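PDB 6ZQ3: silicatein alpha from Tethya aurantium, which probably catalyses the condensation of silicic acid precursors into the silica of sponge spicules, using a papain-family cysteine peptidase scaffold. Local coordinates for residues A[23-36]-A[49-63]. Numbering follows the deposited sequence.
Sequences CGASYAFSAMGALE and LSEQNIIDCSVPYGN
Glu51 lies across Phe29 with its CG over one ring face, 3.7 Å from the ring centroid, a CH-pi contact. A bend at chi2 folds its carboxylate over the same ring, the two planes only 12° apart. As a knob, Glu51 fits among Ala28, Phe29, Met32 and Glu36. Glu36 OE2 comes within 4.1 Å of Glu51 OE2; Lys18 forms a salt bridge to both oxygens and probably offsets their repulsion. On its anti side, Glu36 OE2 also accepts a nearly straight bond from Leu49 N (2.9 Å), while the Glu36 and Leu49 side chains slide past each other in opposite directions, CG beside CG.

Met32 and Ile54 meet tip to tip, SD to CD1 at 3.3 Å. Ile54 CG2 turns instead to Ala28 CB, and Ile55 sends CD1 to Ala25 CB (3.4 Å), near Cys23 SG, whose disulfide partner is Cys66.

Tyr27 reaches across to the turn after helix 51-57. The Asn63 amide approaches the ring obliquely, planes 49° apart, with ND2 3.4 Å from Tyr27 CE2. Asn63 ND2 also donates, in its amide plane, to Ser58 OG (2.6 Å), which itself donates to Ile54 O. A water links Tyr27 OH, Ser58 OG and Ile55 O, while the phenol also bonds to Gly65 O. A leucine in place of Asn63 would probably leave Ser58 OG without its amide donor and the turn less firmly tied to the helix end.

The 132° crossing packs helix 51-57 against the start of helix 26-43, the long central helix of the papain fold, within its helical domain. Ser26, at the position of papain's nucleophilic cysteine, faces His165 of the other, beta-rich domain, consistent with an interdomain active-site cleft.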
loop_
_atom_site.group_PDB
_atom_site.type_symbol
_atom_site.label_atom_id
_atom_site.label_comp_id
_atom_site.label_asym_id
_atom_site.label_seq_id
_atom_site.Cartn_x
_atom_site.Cartn_y
_atom_site.Cartn_z
ATOM N N CYS A 23 -6.831 -12.369 7.157
ATOM C CA CYS A 23 -7.793 -11.405 6.589
ATOM C C CYS A 23 -7.300 -10.850 5.243
ATOM O O CYS A 23 -6.184 -10.351 5.150
ATOM C CB CYS A 23 -8.036 -10.275 7.600
ATOM S SG CYS A 23 -8.919 -8.822 6.991
ATOM N N GLY A 24 -8.137 -10.935 4.207
ATOM C CA GLY A 24 -7.735 -10.610 2.834
ATOM C C GLY A 24 -7.840 -9.132 2.506
ATOM O O GLY A 24 -8.508 -8.763 1.547
ATOM N N ALA A 25 -7.143 -8.304 3.280
ATOM C CA ALA A 25 -7.291 -6.845 3.276
ATOM C C ALA A 25 -6.025 -6.090 2.845
ATOM O O ALA A 25 -5.715 -5.030 3.393
ATOM C CB ALA A 25 -7.675 -6.384 4.678
ATOM N N SER A 26 -5.286 -6.604 1.878
ATOM C CA SER A 26 -4.129 -5.861 1.371
ATOM C C SER A 26 -4.510 -4.467 0.872
ATOM O O SER A 26 -3.802 -3.491 1.132
ATOM C CB SER A 26 -3.379 -6.635 0.270
ATOM O OG SER A 26 -4.246 -7.099 -0.744
ATOM N N TYR A 27 -5.646 -4.355 0.208
ATOM C CA TYR A 27 -6.131 -3.022 -0.195
ATOM C C TYR A 27 -5.952 -1.999 0.934
ATOM O O TYR A 27 -5.412 -0.916 0.707
ATOM C CB TYR A 27 -7.572 -3.058 -0.717
ATOM C CG TYR A 27 -8.639 -3.310 0.322
ATOM C CD1 TYR A 27 -9.008 -4.601 0.667
ATOM C CD2 TYR A 27 -9.318 -2.250 0.931
ATOM C CE1 TYR A 27 -10.001 -4.828 1.607
ATOM C CE2 TYR A 27 -10.293 -2.471 1.878
ATOM C CZ TYR A 27 -10.637 -3.764 2.210
ATOM O OH TYR A 27 -11.614 -4.000 3.145
ATOM N N ALA A 28 -6.330 -2.371 2.148
ATOM C CA ALA A 28 -6.288 -1.455 3.284
ATOM C C ALA A 28 -4.903 -1.156 3.717
ATOM O O ALA A 28 -4.611 -0.027 4.079
ATOM C CB ALA A 28 -7.028 -2.053 4.481
ATOM N N PHE A 29 -4.067 -2.197 3.773
ATOM C CA PHE A 29 -2.718 -2.047 4.274
ATOM C C PHE A 29 -1.979 -1.230 3.264
ATOM O O PHE A 29 -1.257 -0.334 3.621
ATOM C CB PHE A 29 -2.039 -3.395 4.502
ATOM C CG PHE A 29 -2.407 -4.052 5.816
ATOM C CD1 PHE A 29 -3.504 -4.881 5.905
ATOM C CD2 PHE A 29 -1.659 -3.826 6.947
ATOM C CE1 PHE A 29 -3.845 -5.488 7.090
ATOM C CE2 PHE A 29 -2.002 -4.405 8.147
ATOM C CZ PHE A 29 -3.100 -5.249 8.219
ATOM N N SER A 30 -2.183 -1.540 1.996
ATOM C CA SER A 30 -1.562 -0.784 0.916
ATOM C C SER A 30 -1.985 0.711 0.877
ATOM O O SER A 30 -1.143 1.592 0.641
ATOM C CB SER A 30 -1.917 -1.429 -0.412
ATOM O OG SER A 30 -1.528 -0.584 -1.468
ATOM N N ALA A 31 -3.276 0.986 1.099
ATOM C CA ALA A 31 -3.782 2.356 1.091
ATOM C C ALA A 31 -3.266 3.213 2.249
ATOM O O ALA A 31 -2.859 4.364 2.025
ATOM C CB ALA A 31 -5.297 2.357 1.078
ATOM N N MET A 32 -3.269 2.636 3.460
ATOM C CA MET A 32 -2.779 3.287 4.684
ATOM C C MET A 32 -1.301 3.562 4.655
ATOM O O MET A 32 -0.846 4.589 5.162
ATOM C CB MET A 32 -3.089 2.414 5.901
ATOM C CG MET A 32 -4.573 2.322 6.208
ATOM S SD MET A 32 -5.344 3.943 6.529
ATOM C CE MET A 32 -5.794 4.499 4.882
ATOM N N GLY A 33 -0.558 2.629 4.068
ATOM C CA GLY A 33 0.855 2.768 3.847
ATOM C C GLY A 33 1.217 3.999 3.042
ATOM O O GLY A 33 2.060 4.799 3.481
ATOM N N ALA A 34 0.601 4.180 1.872
ATOM C CA ALA A 34 0.808 5.423 1.131
ATOM C C ALA A 34 0.423 6.646 1.973
ATOM O O ALA A 34 1.196 7.584 2.089
ATOM C CB ALA A 34 0.087 5.416 -0.208
ATOM N N LEU A 35 -0.730 6.619 2.614
ATOM C CA LEU A 35 -1.177 7.771 3.442
ATOM C C LEU A 35 -0.197 8.107 4.587
ATOM O O LEU A 35 -0.041 9.275 4.953
ATOM C CB LEU A 35 -2.525 7.463 4.092
ATOM C CG LEU A 35 -3.625 8.512 4.171
ATOM C CD1 LEU A 35 -4.594 8.071 5.264
ATOM C CD2 LEU A 35 -3.166 9.948 4.423
ATOM N N GLU A 36 0.396 7.067 5.192
ATOM C CA GLU A 36 1.298 7.238 6.327
ATOM C C GLU A 36 2.513 7.983 5.859
ATOM O O GLU A 36 3.074 8.804 6.588
ATOM C CB GLU A 36 1.748 5.891 6.894
ATOM C CG GLU A 36 0.717 5.203 7.767
ATOM C CD GLU A 36 1.034 3.738 8.051
ATOM O OE1 GLU A 36 1.980 3.174 7.454
ATOM O OE2 GLU A 36 0.326 3.139 8.892
ATOM N N LEU A 49 -1.115 4.396 11.057
ATOM C CA LEU A 49 -2.559 4.592 10.799
ATOM C C LEU A 49 -3.309 3.253 10.808
ATOM O O LEU A 49 -2.685 2.187 10.717
ATOM C CB LEU A 49 -2.790 5.288 9.458
ATOM C CG LEU A 49 -2.244 6.709 9.352
ATOM C CD1 LEU A 49 -2.465 7.187 7.931
ATOM C CD2 LEU A 49 -2.885 7.643 10.384
ATOM N N SER A 50 -4.639 3.304 10.914
ATOM C CA SER A 50 -5.402 2.093 11.190
ATOM C C SER A 50 -6.080 1.453 9.970
ATOM O O SER A 50 -7.022 1.994 9.394
ATOM C CB SER A 50 -6.440 2.359 12.249
ATOM O OG SER A 50 -7.173 1.169 12.456
ATOM N N GLU A 51 -5.595 0.268 9.616
ATOM C CA GLU A 51 -6.169 -0.534 8.564
ATOM C C GLU A 51 -7.478 -1.166 9.018
ATOM O O GLU A 51 -8.295 -1.568 8.188
ATOM C CB GLU A 51 -5.215 -1.659 8.200
ATOM C CG GLU A 51 -3.890 -1.212 7.616
ATOM C CD GLU A 51 -2.817 -0.946 8.657
ATOM O OE1 GLU A 51 -3.049 -1.282 9.840
ATOM O OE2 GLU A 51 -1.751 -0.390 8.287
ATOM N N GLN A 52 -7.653 -1.311 10.329
ATOM C CA GLN A 52 -8.851 -1.904 10.878
ATOM C C GLN A 52 -10.020 -0.952 10.646
ATOM O O GLN A 52 -11.169 -1.371 10.352
ATOM C CB GLN A 52 -8.618 -2.143 12.371
ATOM C CG GLN A 52 -9.705 -2.947 13.077
ATOM C CD GLN A 52 -10.019 -4.274 12.425
ATOM O OE1 GLN A 52 -9.134 -4.991 11.979
ATOM N NE2 GLN A 52 -11.301 -4.614 12.377
ATOM N N ASN A 53 -9.710 0.341 10.788
ATOM C CA ASN A 53 -10.671 1.419 10.539
ATOM C C ASN A 53 -11.258 1.272 9.146
ATOM O O ASN A 53 -12.471 1.316 8.985
ATOM C CB ASN A 53 -9.963 2.771 10.682
ATOM C CG ASN A 53 -10.909 3.915 10.843
ATOM O OD1 ASN A 53 -10.517 4.981 11.293
ATOM N ND2 ASN A 53 -12.158 3.708 10.476
ATOM N N ILE A 54 -10.384 1.066 8.160
ATOM C CA ILE A 54 -10.791 0.935 6.771
ATOM C C ILE A 54 -11.583 -0.353 6.578
ATOM O O ILE A 54 -12.549 -0.393 5.806
ATOM C CB ILE A 54 -9.582 0.905 5.808
ATOM C CG1 ILE A 54 -9.110 2.305 5.453
ATOM C CG2 ILE A 54 -9.959 0.255 4.499
ATOM C CD1 ILE A 54 -8.550 3.079 6.613
ATOM N N ILE A 55 -11.159 -1.417 7.246
ATOM C CA ILE A 55 -11.851 -2.703 7.097
ATOM C C ILE A 55 -13.262 -2.629 7.657
ATOM O O ILE A 55 -14.220 -2.955 6.956
ATOM C CB ILE A 55 -11.069 -3.876 7.736
ATOM C CG1 ILE A 55 -9.896 -4.243 6.831
ATOM C CG2 ILE A 55 -11.959 -5.101 7.905
ATOM C CD1 ILE A 55 -8.699 -4.810 7.564
ATOM N N ASP A 56 -13.380 -2.187 8.905
ATOM C CA ASP A 56 -14.685 -2.067 9.527
ATOM C C ASP A 56 -15.650 -1.106 8.828
ATOM O O ASP A 56 -16.851 -1.392 8.794
ATOM C CB ASP A 56 -14.552 -1.646 10.991
ATOM C CG ASP A 56 -13.812 -2.653 11.805
ATOM O OD1 ASP A 56 -13.680 -3.807 11.331
ATOM O OD2 ASP A 56 -13.354 -2.300 12.910
ATOM N N CYS A 57 -15.166 0.014 8.288
ATOM C CA CYS A 57 -16.082 1.147 7.975
ATOM C C CYS A 57 -16.271 1.489 6.504
ATOM O O CYS A 57 -17.100 2.326 6.180
ATOM C CB CYS A 57 -15.641 2.415 8.706
ATOM S SG CYS A 57 -15.162 2.153 10.430
ATOM N N SER A 58 -15.527 0.858 5.607
ATOM C CA SER A 58 -15.640 1.203 4.201
ATOM C C SER A 58 -16.532 0.254 3.397
ATOM O O SER A 58 -16.494 0.280 2.174
ATOM C CB SER A 58 -14.244 1.292 3.564
ATOM O OG SER A 58 -13.696 0.012 3.319
ATOM N N VAL A 59 -17.348 -0.564 4.059
ATOM C CA VAL A 59 -18.262 -1.478 3.329
ATOM C C VAL A 59 -19.251 -0.716 2.446
ATOM O O VAL A 59 -19.506 -1.140 1.319
ATOM C CB VAL A 59 -19.007 -2.471 4.262
ATOM C CG1 VAL A 59 -20.110 -3.208 3.519
ATOM C CG2 VAL A 59 -18.023 -3.484 4.798
ATOM N N PRO A 60 -19.790 0.412 2.945
ATOM C CA PRO A 60 -20.707 1.210 2.144
ATOM C C PRO A 60 -20.059 1.996 1.015
ATOM O O PRO A 60 -20.792 2.521 0.159
ATOM C CB PRO A 60 -21.325 2.174 3.153
ATOM C CG PRO A 60 -21.097 1.540 4.486
ATOM C CD PRO A 60 -19.755 0.889 4.341
ATOM N N TYR A 61 -18.726 2.082 0.986
ATOM C CA TYR A 61 -18.056 2.737 -0.151
ATOM C C TYR A 61 -17.668 1.706 -1.181
ATOM O O TYR A 61 -17.159 2.055 -2.229
ATOM C CB TYR A 61 -16.877 3.593 0.304
ATOM C CG TYR A 61 -17.337 4.647 1.262
ATOM C CD1 TYR A 61 -17.534 4.345 2.601
ATOM C CD2 TYR A 61 -17.645 5.934 0.829
ATOM C CE1 TYR A 61 -17.995 5.296 3.493
ATOM C CE2 TYR A 61 -18.113 6.904 1.721
ATOM C CZ TYR A 61 -18.276 6.574 3.053
ATOM O OH TYR A 61 -18.713 7.499 3.968
ATOM N N GLY A 62 -17.953 0.438 -0.893
ATOM C CA GLY A 62 -17.821 -0.617 -1.882
ATOM C C GLY A 62 -16.659 -1.558 -1.661
ATOM O O GLY A 62 -16.317 -2.297 -2.560
ATOM N N ASN A 63 -16.053 -1.531 -0.473
ATOM C CA ASN A 63 -15.108 -2.566 -0.064
ATOM C C ASN A 63 -15.836 -3.784 0.589
ATOM O O ASN A 63 -17.009 -3.684 0.949
ATOM C CB ASN A 63 -14.092 -1.977 0.916
ATOM C CG ASN A 63 -13.112 -1.027 0.250
ATOM O OD1 ASN A 63 -12.859 -1.127 -0.947
ATOM N ND2 ASN A 63 -12.539 -0.099 1.031
HETATM O O HOH W 1 -14.210 -2.509 4.104
#